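Local coordinates for GTP cyclohydrolase 1 type 2 homolog (Escherichia coli, Escherichia coli O157:H7, PDB 1NMO), which forms a toroidal hexamer with a dinuclear metal site in each subunit and may take part in degrading radiation-damaged nucleotides, at residues T40-A44 and V62-Y66; G214-R220 and D242-A247. One frame throughout, in Å; residues are numbered along the deposited sequence.

In the fold
Interactions 1 and 2 supply most of the protein ligands of one dinuclear iron site, and their centres lie about 11 Å apart. Residues 62-66 of interaction 1 bring His63 and His64, one to each iron; residues 214-220 of interaction 2 bring His215 to the iron of chain G and Glu219 to both, while Asp101 completes the protein ligands of the iron of chain H. The two contacts meet directly around the metals, where His63 CD2 comes within 2.9 Å of Glu219 OE1 and His64 CE1 within 3.4 Å of His215 NE2. Val42 CG2 also packs 3.1 Å from Glu219 O. A second subunit reaches both contacts through its Glu197.

Interaction 1. Residues T40-A44 and V62-Y66; sequences TGVTA and VHHGY. With FE (Fe (III) ion), chain G; FE (Fe (III) ion), chain H.
Thr43 and His64 pair as a parallel bridge where both segments turn a corner, at Val42 and His63; its bonds are made by His64 and by Val42 and Ala44 on either side of Thr43. Val42 O receives His64 N at 2.8 Å, nearly end-on, and a weaker, more bent bond from His63 N, so one oxygen holds the backbone of both metal-binding histidines. Ala44 N donates almost straight to His64 O, at 3.1 Å and 170°.

The polar side-chain contacts are of two kinds. Tyr66 reaches across with its phenol, and OH donates to Ala44 O over a short 2.5 Å, in the carbonyl plane and on a lone pair. His64 ND1 gives only a weak bond to Thr43 OG1, whose stronger partner is Glu197 of the second subunit. The His64 ring is swung beside its own backbone N (chi1 -60°), which carries it alongside Thr43, with ND1 toward OG1 and NE2 on the metal.

Apolar packing fills in around these bonds. Val42 CG1 lies in the plane of the His64 ring at its edge, 3.7 Å from ND1. On the side of the chain away from Thr43 and His64, Val62 CG1 meets Ala44 CB, which also rests against Tyr66 CE1.

The imidazoles end on iron. His64 NE2 binds the iron of chain G at 2.1 Å; His63 NE2 binds that of chain H at 2.5 Å. His63 CD2 stands over the rim of one His64 face, and His63 ND1 bonds to Trp96 O, which, together with the iron, helps to fix the rotation of that ring. Consecutive histidines just beyond a parallel strand, one for each metal, mark the dinuclear site of this NIF3-family protein.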
ATOM      1  N   THR A  40       2.121  33.930  12.609  1.00 13.89           N
ATOM      2  CA  THR A  40       2.271  33.203  13.832  1.00 12.52           C
ATOM      3  C   THR A  40       2.131  31.719  13.545  1.00 13.67           C
ATOM      4  O   THR A  40       1.571  31.320  12.502  1.00 14.79           O
ATOM      5  CB  THR A  40       1.178  33.620  14.840  1.00 13.16           C
ATOM      6  OG1 THR A  40      -0.105  33.122  14.401  1.00 10.95           O
ATOM      7  CG2 THR A  40       1.139  35.156  14.965  1.00  8.53           C
ATOM      8  N   GLY A  41       2.674  30.886  14.450  1.00 12.64           N
ATOM      9  CA  GLY A  41       2.588  29.440  14.283  1.00 12.42           C
ATOM     10  C   GLY A  41       3.120  28.816  15.524  1.00 11.99           C
ATOM     11  O   GLY A  41       3.597  29.553  16.365  1.00 12.27           O
ATOM     12  N   VAL A  42       3.072  27.488  15.660  1.00 11.72           N
ATOM     13  CA  VAL A  42       3.579  26.839  16.901  1.00  9.60           C
ATOM     14  C   VAL A  42       5.132  27.042  17.117  1.00  9.84           C
ATOM     15  O   VAL A  42       5.602  27.366  18.211  1.00  8.24           O
ATOM     16  CB  VAL A  42       3.252  25.318  16.783  1.00  9.19           C
ATOM     17  CG1 VAL A  42       3.877  24.529  17.944  1.00  7.94           C
ATOM     18  CG2 VAL A  42       1.711  25.101  16.715  1.00  5.91           C
ATOM     19  N   THR A  43       5.905  26.925  16.031  1.00 10.42           N
ATOM     20  CA  THR A  43       7.359  26.932  16.102  1.00 10.27           C
ATOM     21  C   THR A  43       8.002  27.701  15.014  1.00 10.69           C
ATOM     22  O   THR A  43       7.545  27.625  13.884  1.00 12.77           O
ATOM     23  CB  THR A  43       7.836  25.462  16.047  1.00 10.97           C
ATOM     24  OG1 THR A  43       7.248  24.786  17.170  1.00 13.47           O
ATOM     25  CG2 THR A  43       9.400  25.298  16.089  1.00  7.60           C
ATOM     26  N   ALA A  44       9.082  28.427  15.332  1.00 10.99           N
ATOM     27  CA  ALA A  44       9.781  29.238  14.334  1.00 12.05           C
ATOM     28  C   ALA A  44      10.716  28.393  13.437  1.00 12.47           C
ATOM     29  O   ALA A  44      11.911  28.624  13.400  1.00 12.51           O
ATOM     30  CB  ALA A  44      10.592  30.371  15.057  1.00 11.27           C
ATOM     31  N   VAL A  62       5.543  32.973  17.929  1.00  9.78           N
ATOM     32  CA  VAL A  62       5.479  31.533  18.084  1.00  9.53           C
ATOM     33  C   VAL A  62       5.441  31.048  19.509  1.00 10.42           C
ATOM     34  O   VAL A  62       5.654  31.846  20.414  1.00  9.21           O
ATOM     35  CB  VAL A  62       6.734  30.844  17.472  1.00  9.76           C
ATOM     36  CG1 VAL A  62       6.816  31.066  15.975  1.00  7.15           C
ATOM     37  CG2 VAL A  62       7.958  31.338  18.137  1.00  8.45           C
ATOM     38  N   HIS A  63       5.084  29.761  19.705  1.00  8.80           N
ATOM     39  CA  HIS A  63       5.105  29.178  21.031  1.00  9.79           C
ATOM     40  C   HIS A  63       6.531  28.697  21.348  1.00 10.45           C
ATOM     41  O   HIS A  63       6.947  28.770  22.507  1.00  8.11           O
ATOM     42  CB  HIS A  63       4.173  28.016  21.129  1.00 10.02           C
ATOM     43  CG  HIS A  63       4.131  27.362  22.484  1.00 12.07           C
ATOM     44  ND1 HIS A  63       4.231  28.067  23.677  1.00 10.45           N
ATOM     45  CD2 HIS A  63       3.999  26.048  22.827  1.00 12.82           C
ATOM     46  CE1 HIS A  63       4.173  27.206  24.690  1.00 12.95           C
ATOM     47  NE2 HIS A  63       4.039  25.972  24.205  1.00 11.98           N
ATOM     48  N   HIS A  64       7.253  28.203  20.319  1.00 11.13           N
ATOM     49  CA  HIS A  64       8.637  27.705  20.434  1.00 12.74           C
ATOM     50  C   HIS A  64       9.636  28.500  19.559  1.00 13.74           C
ATOM     51  O   HIS A  64       9.776  28.283  18.337  1.00 13.13           O
ATOM     52  CB  HIS A  64       8.741  26.248  19.994  1.00 14.10           C
ATOM     53  CG  HIS A  64       7.897  25.302  20.774  1.00 13.73           C
ATOM     54  ND1 HIS A  64       6.743  24.748  20.262  1.00 12.23           N
ATOM     55  CD2 HIS A  64       8.044  24.791  22.020  1.00 14.98           C
ATOM     56  CE1 HIS A  64       6.225  23.928  21.152  1.00 14.85           C
ATOM     57  NE2 HIS A  64       6.993  23.932  22.224  1.00 15.93           N
ATOM     58  N   GLY A  65      10.362  29.420  20.185  1.00 14.96           N
ATOM     59  CA  GLY A  65      11.311  30.230  19.426  1.00 13.17           C
ATOM     60  C   GLY A  65      12.679  29.665  19.629  1.00 14.10           C
ATOM     61  O   GLY A  65      12.825  28.444  19.573  1.00 12.42           O
ATOM     62  N   TYR A  66      13.679  30.514  19.922  1.00 14.19           N
ATOM     63  CA  TYR A  66      15.068  30.005  20.051  1.00 15.52           C
ATOM     64  C   TYR A  66      15.735  30.263  21.413  1.00 15.81           C
ATOM     65  O   TYR A  66      15.084  30.636  22.391  1.00 15.65           O
ATOM     66  CB  TYR A  66      15.946  30.654  18.971  1.00 12.70           C
ATOM     67  CG  TYR A  66      15.402  30.615  17.552  1.00 12.26           C
ATOM     68  CD1 TYR A  66      14.677  29.553  17.122  1.00 12.25           C
ATOM     69  CD2 TYR A  66      15.616  31.680  16.632  1.00 10.78           C
ATOM     70  CE1 TYR A  66      14.138  29.519  15.830  1.00 12.62           C
ATOM     71  CE2 TYR A  66      15.081  31.636  15.322  1.00  9.16           C
ATOM     72  CZ  TYR A  66      14.328  30.540  14.950  1.00 10.26           C
ATOM     73  OH  TYR A  66      13.660  30.406  13.726  1.00 10.84           O
TER
HETATM   74 FE    FE G 301       5.763  22.735  23.494  1.00 30.80          FE
HETATM   75 FE    FE H 302       4.050  24.025  25.822  1.00 25.37          FE
HETATM   76  O   HOH W   1       3.853  22.566  27.684  1.00 20.34           O

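Interaction 2. Residues G214-R220 and D242-A247; sequences GHHATER and DIPNPA. With FE (Fe (III) ion), chain G; FE (Fe (III) ion), chain H.
This is a polar, largely buried contact in which the C-terminal tail, running on from strand 237-240, lies along the start of the short helix 215-218. The terminal carboxylate of Ala247 takes the first two backbone N-H groups of the helix: O receives His215 N at 2.8 Å and OXT receives His216 N at 2.9 Å. Water 3 bridges OXT to Ala217 N. A negative group at this helix start probably gains from the positive end of the helix dipole.

His216 carries the side-chain part. With CG anti to its backbone N (chi1 175°), the ring extends toward the tail, and NE2 donates in the ring plane to the syn side of Asp242 OD1 at 2.7 Å. Asn245 N lies over the centre of one ring face; water 2 links His216 ND1 to Asn245 ND2, which also donates to Glu197 O of the second subunit. The other Asp242 oxygen, OD2, meets Arg220 NH1 in a weak, long salt bridge of 3.3 Å, with the guanidinium and carboxylate planes 67° apart. NE and NH2 of that arginine both grip Ala217 O, which holds the guanidinium in place.

The segment that receives the tail also supplies metal ligands: His215 NE2, its ND1 hydrogen-bonded to Glu194, binds the iron of chain G, and Glu219, just past the helix, bridges both irons of the dinuclear NIF3-family site through OE1 and OE2.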
ATOM      1  N   GLY A 214      -0.353  14.214  20.831  1.00 12.90           N
ATOM      2  CA  GLY A 214       0.508  14.909  19.886  1.00 13.30           C
ATOM      3  C   GLY A 214       1.062  16.207  20.421  1.00 12.64           C
ATOM      4  O   GLY A 214       0.321  17.006  20.964  1.00 15.87           O
ATOM      5  N   HIS A 215       2.352  16.473  20.249  1.00 12.92           N
ATOM      6  CA  HIS A 215       2.904  17.727  20.766  1.00 13.01           C
ATOM      7  C   HIS A 215       2.416  18.941  19.995  1.00 13.70           C
ATOM      8  O   HIS A 215       1.849  19.933  20.561  1.00 12.25           O
ATOM      9  CB  HIS A 215       4.427  17.736  20.727  1.00 11.73           C
ATOM     10  CG  HIS A 215       5.009  18.848  21.531  1.00 10.23           C
ATOM     11  ND1 HIS A 215       6.020  18.664  22.459  1.00 12.69           N
ATOM     12  CD2 HIS A 215       4.769  20.176  21.502  1.00  9.74           C
ATOM     13  CE1 HIS A 215       6.395  19.835  22.951  1.00 10.66           C
ATOM     14  NE2 HIS A 215       5.644  20.769  22.386  1.00 11.00           N
ATOM     15  N   HIS A 216       2.724  18.925  18.704  1.00 12.33           N
ATOM     16  CA  HIS A 216       2.226  20.009  17.832  1.00 12.81           C
ATOM     17  C   HIS A 216       0.666  20.108  17.816  1.00 13.63           C
ATOM     18  O   HIS A 216       0.088  21.227  17.872  1.00 15.40           O
ATOM     19  CB  HIS A 216       2.661  19.765  16.415  1.00 10.89           C
ATOM     20  CG  HIS A 216       2.105  20.762  15.458  1.00  9.64           C
ATOM     21  ND1 HIS A 216       2.791  21.918  15.098  1.00  8.14           N
ATOM     22  CD2 HIS A 216       0.949  20.758  14.748  1.00  8.36           C
ATOM     23  CE1 HIS A 216       2.075  22.579  14.200  1.00  7.82           C
ATOM     24  NE2 HIS A 216       0.957  21.898  13.968  1.00 10.13           N
ATOM     25  N   ALA A 217       0.003  18.952  17.702  1.00 11.78           N
ATOM     26  CA  ALA A 217      -1.444  18.858  17.679  1.00 12.62           C
ATOM     27  C   ALA A 217      -2.110  19.576  18.880  1.00 13.32           C
ATOM     28  O   ALA A 217      -3.114  20.266  18.718  1.00 15.73           O
ATOM     29  CB  ALA A 217      -1.846  17.340  17.631  1.00 12.43           C
ATOM     30  N   THR A 218      -1.513  19.488  20.063  1.00 11.31           N
ATOM     31  CA  THR A 218      -2.060  20.118  21.238  1.00 11.19           C
ATOM     32  C   THR A 218      -1.615  21.553  21.539  1.00 12.29           C
ATOM     33  O   THR A 218      -2.190  22.209  22.470  1.00 10.79           O
ATOM     34  CB  THR A 218      -1.820  19.228  22.490  1.00 11.00           C
ATOM     35  OG1 THR A 218      -0.395  19.061  22.711  1.00 11.76           O
ATOM     36  CG2 THR A 218      -2.488  17.793  22.255  1.00  9.72           C
ATOM     37  N   GLU A 219      -0.670  22.088  20.739  1.00 12.71           N
ATOM     38  CA  GLU A 219      -0.181  23.440  20.996  1.00 14.10           C
ATOM     39  C   GLU A 219      -0.393  24.408  19.833  1.00 14.52           C
ATOM     40  O   GLU A 219       0.458  25.289  19.504  1.00 13.15           O
ATOM     41  CB  GLU A 219       1.283  23.401  21.478  1.00 13.28           C
ATOM     42  CG  GLU A 219       1.313  22.623  22.801  1.00 13.37           C
ATOM     43  CD  GLU A 219       2.576  22.831  23.563  1.00 13.58           C
ATOM     44  OE1 GLU A 219       3.596  23.202  22.894  1.00 14.98           O
ATOM     45  OE2 GLU A 219       2.560  22.623  24.804  1.00 13.59           O
ATOM     46  N   ARG A 220      -1.530  24.182  19.174  1.00 11.83           N
ATOM     47  CA  ARG A 220      -1.940  25.100  18.168  1.00 11.54           C
ATOM     48  C   ARG A 220      -2.953  26.007  18.943  1.00 12.07           C
ATOM     49  O   ARG A 220      -3.053  27.202  18.683  1.00 11.41           O
ATOM     50  CB  ARG A 220      -2.652  24.364  17.062  1.00 10.05           C
ATOM     51  CG  ARG A 220      -1.764  23.599  16.155  1.00  9.62           C
ATOM     52  CD  ARG A 220      -2.667  22.781  15.242  1.00 12.46           C
ATOM     53  NE  ARG A 220      -3.322  21.698  16.016  1.00 14.35           N
ATOM     54  CZ  ARG A 220      -4.069  20.742  15.464  1.00 15.53           C
ATOM     55  NH1 ARG A 220      -4.278  20.722  14.150  1.00 14.05           N
ATOM     56  NH2 ARG A 220      -4.577  19.795  16.224  1.00 14.64           N
ATOM     57  N   ASP A 242      -0.747  26.954  10.420  1.00 10.84           N
ATOM     58  CA  ASP A 242      -0.538  25.636  11.019  1.00 11.91           C
ATOM     59  C   ASP A 242       0.346  24.760  10.068  1.00 12.38           C
ATOM     60  O   ASP A 242      -0.147  24.218   9.095  1.00 12.67           O
ATOM     61  CB  ASP A 242      -1.901  24.957  11.239  1.00 13.09           C
ATOM     62  CG  ASP A 242      -1.781  23.501  11.824  1.00 17.66           C
ATOM     63  OD1 ASP A 242      -0.653  23.029  12.110  1.00 18.38           O
ATOM     64  OD2 ASP A 242      -2.837  22.826  12.003  1.00 17.95           O
ATOM     65  N   ILE A 243       1.653  24.625  10.323  1.00 13.12           N
ATOM     66  CA  ILE A 243       2.475  23.741   9.477  1.00 12.83           C
ATOM     67  C   ILE A 243       2.593  22.492  10.292  1.00 13.63           C
ATOM     68  O   ILE A 243       3.210  22.473  11.336  1.00 12.49           O
ATOM     69  CB  ILE A 243       3.767  24.331   9.231  1.00 12.94           C
ATOM     70  CG1 ILE A 243       3.445  25.813   8.822  1.00 13.02           C
ATOM     71  CG2 ILE A 243       4.625  23.376   8.212  1.00 10.99           C
ATOM     72  CD1 ILE A 243       4.563  26.645   8.096  1.00 13.40           C
ATOM     73  N   PRO A 244       1.956  21.413   9.793  1.00 13.59           N
ATOM     74  CA  PRO A 244       1.860  20.089  10.350  1.00 14.00           C
ATOM     75  C   PRO A 244       3.168  19.466  10.743  1.00 14.29           C
ATOM     76  O   PRO A 244       4.145  19.473   9.973  1.00 16.57           O
ATOM     77  CB  PRO A 244       1.100  19.322   9.257  1.00 14.88           C
ATOM     78  CG  PRO A 244       0.164  20.412   8.698  1.00 15.58           C
ATOM     79  CD  PRO A 244       1.257  21.479   8.494  1.00 14.63           C
ATOM     80  N   ASN A 245       3.172  18.919  11.945  1.00 12.67           N
ATOM     81  CA  ASN A 245       4.320  18.254  12.541  1.00 12.98           C
ATOM     82  C   ASN A 245       3.631  17.003  13.174  1.00 14.83           C
ATOM     83  O   ASN A 245       2.619  17.152  13.900  1.00 16.10           O
ATOM     84  CB  ASN A 245       4.940  19.202  13.580  1.00 12.51           C
ATOM     85  CG  ASN A 245       6.138  18.571  14.334  1.00 15.59           C
ATOM     86  OD1 ASN A 245       6.208  17.318  14.487  1.00 16.04           O
ATOM     87  ND2 ASN A 245       7.060  19.423  14.842  1.00 13.99           N
ATOM     88  N   PRO A 246       4.104  15.750  12.883  1.00 13.81           N
ATOM     89  CA  PRO A 246       3.391  14.594  13.504  1.00 13.59           C
ATOM     90  C   PRO A 246       3.670  14.303  14.947  1.00 13.56           C
ATOM     91  O   PRO A 246       2.865  13.590  15.633  1.00 14.53           O
ATOM     92  CB  PRO A 246       3.790  13.397  12.640  1.00 14.18           C
ATOM     93  CG  PRO A 246       5.173  13.812  12.121  1.00 13.35           C
ATOM     94  CD  PRO A 246       4.909  15.322  11.746  1.00 12.75           C
ATOM     95  N   ALA A 247       4.751  14.888  15.453  1.00 13.19           N
ATOM     96  CA  ALA A 247       5.155  14.629  16.811  1.00 14.12           C
ATOM     97  C   ALA A 247       4.296  15.369  17.864  1.00 15.52           C
ATOM     98  O   ALA A 247       4.253  14.856  19.010  1.00 13.91           O
ATOM     99  CB  ALA A 247       6.678  15.001  16.975  1.00 15.21           C
ATOM    100  OXT ALA A 247       3.700  16.446  17.525  1.00 15.79           O
TER
HETATM  101 FE    FE G 301       5.763  22.735  23.494  1.00 30.80          FE
HETATM  102 FE    FE H 302       4.050  24.025  25.822  1.00 25.37          FE
HETATM  103  O   HOH W   2       5.666  22.049  14.981  1.00 10.36           O
HETATM  104  O   HOH W   3       1.120  16.673  16.758  1.00 16.46           O
HETATM  105  O   HOH W   1       3.853  22.566  27.684  1.00 20.34           O